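Local structure of D-3-phosphoglycerate dehydrogenase (2EKL) at the interface of chains A and B. The protein probably catalyses the NAD-dependent oxidation of D-3-phosphoglycerate, the entry step of serine biosynthesis, as a member of the D-isomer specific 2-hydroxyacid dehydrogenase family. Coordinates in Å, arbitrary orientation; residue numbers count along the deposited sequence, not the author numbering. Chains: chain A/B, D-3-phosphoglycerate dehydrogenase.

Contacts 1 and 2 belong to one two-fold symmetric interface between two copies of the enzyme, the centres of their C-alpha atoms about 22 Å apart. In contact 1 the helix 120-128 of chain B meets the end of strand 278-280 and the loop after it in chain A; in contact 2 the helix 102-118 of chain B meets, in chain A, the loop before strand 144-148 and the residue just after helix 152-163. The two helices are consecutive, and A:Arg118, ending the same helix in chain A, joins contact 2. Each contact recurs with the chains exchanged, in what is probably the biological dimer.

Contact 1: the interface of chains A and B. Residues chain A 280-282, 284; chain B 123-124, 127.
The methyl group of B:Ala127 lies at the apolar centre, 3.9 Å from CG2 of A:Thr282 and next to CB and CG1 of A:Val280. Alanine suits this helix position because its short side chain lets the helix come close to the strand end: the A:Val280 carbonyl oxygen is 3.5 Å from CB of B:Ala127. Beside it, A:Thr281 and B:Met124 run alongside each other and point the same way, CG2 against CG at 3.9 Å. With CG anti to its own carbonyl carbon (chi1 -64°), B:Met124 also brings that atom to 3.5 Å from the carbonyl oxygen of A:Val280. CD1 of A:Ile284 reaches CB of B:Ser123 at 3.9 Å and closes the apolar part.

Further out, B:Ser123 makes the direct polar link. Its OG stands opposite its own backbone N (chi1 -173°), which directs the hydroxyl towards chain A. There it accepts a nearly straight hydrogen bond from the backbone N of A:Thr282, 2.9 Å long and 178° at the hydrogen. The same OG hydrogen-bonds to OG1 of A:Thr282 at 2.8 Å, with the donor undecided. One threonine thus grips the serine with both backbone and side chain, while its methyl packs on the alanine, a double duty to which threonine is suited. At the rim a water hydrogen-bonds to N and O of A:Val280 and, at 3.0 Å, to the B:Met124 carbonyl oxygen, tying strand end to helix.

In the fold, chain A contributes the end of strand 278-280 and the loop following it, and the helix 120-128 of chain B lies against this stretch, within the sequence range of the NAD-binding domain.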
ATOM      1  N   VAL A 280      -2.786   5.540  11.159  1.00 15.71           N
ATOM      2  CA  VAL A 280      -2.334   6.908  10.953  1.00 16.11           C
ATOM      3  C   VAL A 280      -0.872   7.078  10.553  1.00 15.08           C
ATOM      4  O   VAL A 280       0.018   6.461  11.137  1.00 16.57           O
ATOM      5  CB  VAL A 280      -2.529   7.756  12.251  1.00 15.47           C
ATOM      6  CG1 VAL A 280      -2.217   9.225  11.965  1.00 16.14           C
ATOM      7  CG2 VAL A 280      -3.942   7.592  12.792  1.00 18.56           C
ATOM      8  N   THR A 281      -0.629   7.911   9.546  1.00 14.50           N
ATOM      9  CA  THR A 281       0.737   8.230   9.162  1.00 13.67           C
ATOM     10  C   THR A 281       0.887   9.695   9.565  1.00 14.57           C
ATOM     11  O   THR A 281      -0.098  10.436   9.642  1.00 15.65           O
ATOM     12  CB  THR A 281       1.021   8.008   7.656  1.00 12.70           C
ATOM     13  OG1 THR A 281      -0.067   8.497   6.866  1.00 14.27           O
ATOM     14  CG2 THR A 281       1.223   6.511   7.383  1.00 13.69           C
ATOM     15  N   THR A 282       2.118  10.106   9.833  1.00 14.14           N
ATOM     16  CA  THR A 282       2.398  11.449  10.322  1.00 16.29           C
ATOM     17  C   THR A 282       2.462  12.595   9.310  1.00 17.46           C
ATOM     18  O   THR A 282       3.407  13.387   9.310  1.00 18.95           O
ATOM     19  CB  THR A 282       3.698  11.406  11.152  1.00 13.70           C
ATOM     20  OG1 THR A 282       4.761  10.889  10.347  1.00 15.58           O
ATOM     21  CG2 THR A 282       3.522  10.481  12.351  1.00 15.16           C
ATOM     22  N   ILE A 284       2.830  12.542   5.984  1.00 14.49           N
ATOM     23  CA  ILE A 284       3.960  12.338   5.088  1.00 15.06           C
ATOM     24  C   ILE A 284       3.564  12.274   3.614  1.00 12.58           C
ATOM     25  O   ILE A 284       4.367  11.876   2.775  1.00 14.56           O
ATOM     26  CB  ILE A 284       4.707  11.032   5.447  1.00 15.41           C
ATOM     27  CG1 ILE A 284       3.748   9.838   5.365  1.00 14.96           C
ATOM     28  CG2 ILE A 284       5.286  11.138   6.865  1.00 16.77           C
ATOM     29  CD1 ILE A 284       4.411   8.492   5.618  1.00 13.89           C
TER
ATOM     30  N   SER B 123       6.510   5.471  10.406  1.00 17.12           N
ATOM     31  CA  SER B 123       5.591   6.586  10.608  1.00 16.17           C
ATOM     32  C   SER B 123       4.392   6.186  11.466  1.00 15.97           C
ATOM     33  O   SER B 123       3.994   6.922  12.374  1.00 15.27           O
ATOM     34  CB  SER B 123       5.103   7.105   9.249  1.00 14.91           C
ATOM     35  OG  SER B 123       4.332   8.292   9.381  1.00 13.66           O
ATOM     36  N   MET B 124       3.816   5.018  11.188  1.00 15.92           N
ATOM     37  CA  MET B 124       2.655   4.566  11.945  1.00 15.95           C
ATOM     38  C   MET B 124       3.013   4.280  13.398  1.00 16.73           C
ATOM     39  O   MET B 124       2.215   4.542  14.305  1.00 16.49           O
ATOM     40  CB  MET B 124       2.043   3.320  11.305  1.00 15.29           C
ATOM     41  CG  MET B 124       1.495   3.554   9.908  1.00 18.05           C
ATOM     42  SD  MET B 124       0.809   2.033   9.222  1.00 21.90           S
ATOM     43  CE  MET B 124       2.257   1.221   8.701  1.00 23.93           C
ATOM     44  N   ALA B 127       3.302   7.652  15.100  1.00 17.81           N
ATOM     45  CA  ALA B 127       1.969   8.200  15.339  1.00 18.51           C
ATOM     46  C   ALA B 127       1.292   7.577  16.561  1.00 19.26           C
ATOM     47  O   ALA B 127       0.789   8.292  17.434  1.00 17.57           O
ATOM     48  CB  ALA B 127       1.092   8.005  14.096  1.00 17.71           C
TER
HETATM   49  O   HOH W   1      -0.550   4.743  13.238  1.00 18.03           O

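Contact 2: the interface of chains A and B. Residues chain A 118, 138-141, 164; chain B 103, 107.
B:Glu107 reaches from the helix 102-118 of chain B to the backbone of A:Leu140 and A:Ala141. Its CB lies 4.1 Å from NH1 of the A:Arg118 guanidinium, whose plane is steeply turned from the carboxylate. CG touches the terminal methyl CE of A:Met164, and CD lies against CB of A:Leu140 at 3.7 Å. Beyond CG the chain is extended (chi2 154°), carrying the carboxylate to two successive amides. OE1 accepts from N of A:Leu140 at 2.8 Å. OE2 accepts from N of A:Ala141 at 2.9 Å. Both oxygens are met on the syn side, about 33° out of the carboxylate plane. Glutamate suits this place because each of its two oxygens can take one backbone N-H, and its length lets them reach. This paired grip restrains the carboxylate's rotation.

Water bonds extend the network: one water joins OE1 to the A:Leu138 carbonyl oxygen and to NH1 of A:Arg118, which it meets at the guanidinium edge in plane; another joins OE2 to the A:Met164 carbonyl oxygen. The arginine, nearby without direct charge contact, would be expected to favour the carboxylate's negative charge. A glutamine in place of B:Glu107 would probably leave one of the two amides without its acceptor, since an amide end has a single oxygen.

One turn earlier on the helix, B:Asp103 sets OD2 3.3 Å from CB of A:Ala141, where the small methyl allows close approach. A water 2.7 Å from OD2 of B:Asp103 also bonds to OE2 of A:Glu139; it bridges the two like-charged, nearly perpendicular carboxylates and would probably ease their repulsion.

For the protein, the contact pins the loop before strand 144-148 to the partner's helix, and is likely to help hold the dimer together.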
ATOM      1  N   ARG A 118      -5.819  -4.692   5.165  1.00 14.39           N
ATOM      2  CA  ARG A 118      -5.101  -5.900   5.546  1.00 14.61           C
ATOM      3  C   ARG A 118      -4.425  -5.899   6.908  1.00 15.27           C
ATOM      4  O   ARG A 118      -3.670  -6.821   7.219  1.00 16.14           O
ATOM      5  CB  ARG A 118      -4.070  -6.211   4.456  1.00 14.64           C
ATOM      6  CG  ARG A 118      -4.721  -6.426   3.097  1.00 11.92           C
ATOM      7  CD  ARG A 118      -5.508  -7.732   3.091  1.00 12.22           C
ATOM      8  NE  ARG A 118      -4.623  -8.887   2.941  1.00 12.10           N
ATOM      9  CZ  ARG A 118      -4.131  -9.304   1.776  1.00 13.05           C
ATOM     10  NH1 ARG A 118      -4.440  -8.665   0.650  1.00 13.73           N
ATOM     11  NH2 ARG A 118      -3.330 -10.363   1.736  1.00 12.38           N
ATOM     12  N   LEU A 138      -9.304  -7.836   4.494  1.00 14.41           N
ATOM     13  CA  LEU A 138     -10.274  -7.808   3.403  1.00 15.77           C
ATOM     14  C   LEU A 138      -9.630  -7.618   2.034  1.00 15.99           C
ATOM     15  O   LEU A 138      -8.663  -6.867   1.890  1.00 16.18           O
ATOM     16  CB  LEU A 138     -11.275  -6.671   3.633  1.00 15.58           C
ATOM     17  CG  LEU A 138     -12.127  -6.736   4.905  1.00 15.46           C
ATOM     18  CD1 LEU A 138     -12.988  -5.485   5.008  1.00 16.24           C
ATOM     19  CD2 LEU A 138     -12.999  -7.983   4.871  1.00 18.30           C
ATOM     20  N   GLU A 139     -10.185  -8.292   1.030  1.00 15.24           N
ATOM     21  CA  GLU A 139      -9.703  -8.186  -0.347  1.00 15.27           C
ATOM     22  C   GLU A 139     -10.378  -6.964  -0.989  1.00 16.02           C
ATOM     23  O   GLU A 139     -11.503  -6.602  -0.627  1.00 17.94           O
ATOM     24  CB  GLU A 139     -10.046  -9.467  -1.112  1.00 14.07           C
ATOM     25  CG  GLU A 139      -9.536  -9.515  -2.539  1.00 15.65           C
ATOM     26  CD  GLU A 139      -9.751 -10.874  -3.171  1.00 17.00           C
ATOM     27  OE1 GLU A 139      -8.878 -11.753  -2.998  1.00 18.55           O
ATOM     28  OE2 GLU A 139     -10.803 -11.070  -3.827  1.00 17.73           O
ATOM     29  N   LEU A 140      -9.706  -6.332  -1.946  1.00 13.32           N
ATOM     30  CA  LEU A 140     -10.244  -5.128  -2.571  1.00 15.65           C
ATOM     31  C   LEU A 140     -10.825  -5.292  -3.965  1.00 15.83           C
ATOM     32  O   LEU A 140     -11.765  -4.580  -4.334  1.00 16.01           O
ATOM     33  CB  LEU A 140      -9.161  -4.043  -2.594  1.00 16.36           C
ATOM     34  CG  LEU A 140      -8.703  -3.617  -1.195  1.00 13.48           C
ATOM     35  CD1 LEU A 140      -7.403  -2.817  -1.277  1.00 14.85           C
ATOM     36  CD2 LEU A 140      -9.803  -2.800  -0.535  1.00 16.80           C
ATOM     37  N   ALA A 141     -10.264  -6.215  -4.736  1.00 14.76           N
ATOM     38  CA  ALA A 141     -10.725  -6.458  -6.097  1.00 15.91           C
ATOM     39  C   ALA A 141     -12.221  -6.743  -6.121  1.00 16.10           C
ATOM     40  O   ALA A 141     -12.742  -7.435  -5.246  1.00 16.60           O
ATOM     41  CB  ALA A 141      -9.958  -7.633  -6.702  1.00 16.75           C
ATOM     42  N   MET A 164      -6.864  -2.000 -10.088  1.00 14.21           N
ATOM     43  CA  MET A 164      -6.873  -3.013  -9.039  1.00 14.52           C
ATOM     44  C   MET A 164      -8.170  -3.822  -9.113  1.00 16.55           C
ATOM     45  O   MET A 164      -8.442  -4.660  -8.256  1.00 17.08           O
ATOM     46  CB  MET A 164      -6.749  -2.350  -7.661  1.00 15.45           C
ATOM     47  CG  MET A 164      -5.406  -1.657  -7.434  1.00 14.31           C
ATOM     48  SD  MET A 164      -5.345  -0.777  -5.846  1.00 14.21           S
ATOM     49  CE  MET A 164      -5.507  -2.128  -4.692  1.00 12.42           C
TER
ATOM     50  N   ASP B 103      -5.721 -12.138  -6.200  1.00 14.16           N
ATOM     51  CA  ASP B 103      -5.928 -10.713  -5.931  1.00 15.25           C
ATOM     52  C   ASP B 103      -5.486 -10.263  -4.543  1.00 14.51           C
ATOM     53  O   ASP B 103      -5.019  -9.136  -4.372  1.00 14.91           O
ATOM     54  CB  ASP B 103      -7.391 -10.310  -6.169  1.00 14.41           C
ATOM     55  CG  ASP B 103      -7.778 -10.346  -7.643  1.00 19.16           C
ATOM     56  OD1 ASP B 103      -6.901 -10.120  -8.508  1.00 17.83           O
ATOM     57  OD2 ASP B 103      -8.970 -10.585  -7.938  1.00 18.85           O
ATOM     58  N   GLU B 107      -2.612  -7.421  -4.030  1.00 12.23           N
ATOM     59  CA  GLU B 107      -2.842  -6.235  -3.228  1.00 12.94           C
ATOM     60  C   GLU B 107      -1.798  -6.071  -2.132  1.00 11.40           C
ATOM     61  O   GLU B 107      -1.302  -4.967  -1.906  1.00 11.90           O
ATOM     62  CB  GLU B 107      -4.264  -6.277  -2.653  1.00 11.29           C
ATOM     63  CG  GLU B 107      -5.323  -5.994  -3.725  1.00 12.42           C
ATOM     64  CD  GLU B 107      -6.680  -6.605  -3.418  1.00 15.04           C
ATOM     65  OE1 GLU B 107      -6.993  -6.826  -2.230  1.00 13.98           O
ATOM     66  OE2 GLU B 107      -7.444  -6.847  -4.377  1.00 14.57           O
TER
HETATM   67  O   HOH W   2      -6.553  -5.985  -6.835  1.00 14.25           O
HETATM   68  O   HOH W   3      -6.331  -6.425   0.269  1.00 14.52           O
HETATM   69  O   HOH W   4     -10.708 -11.850  -6.387  1.00 20.54           O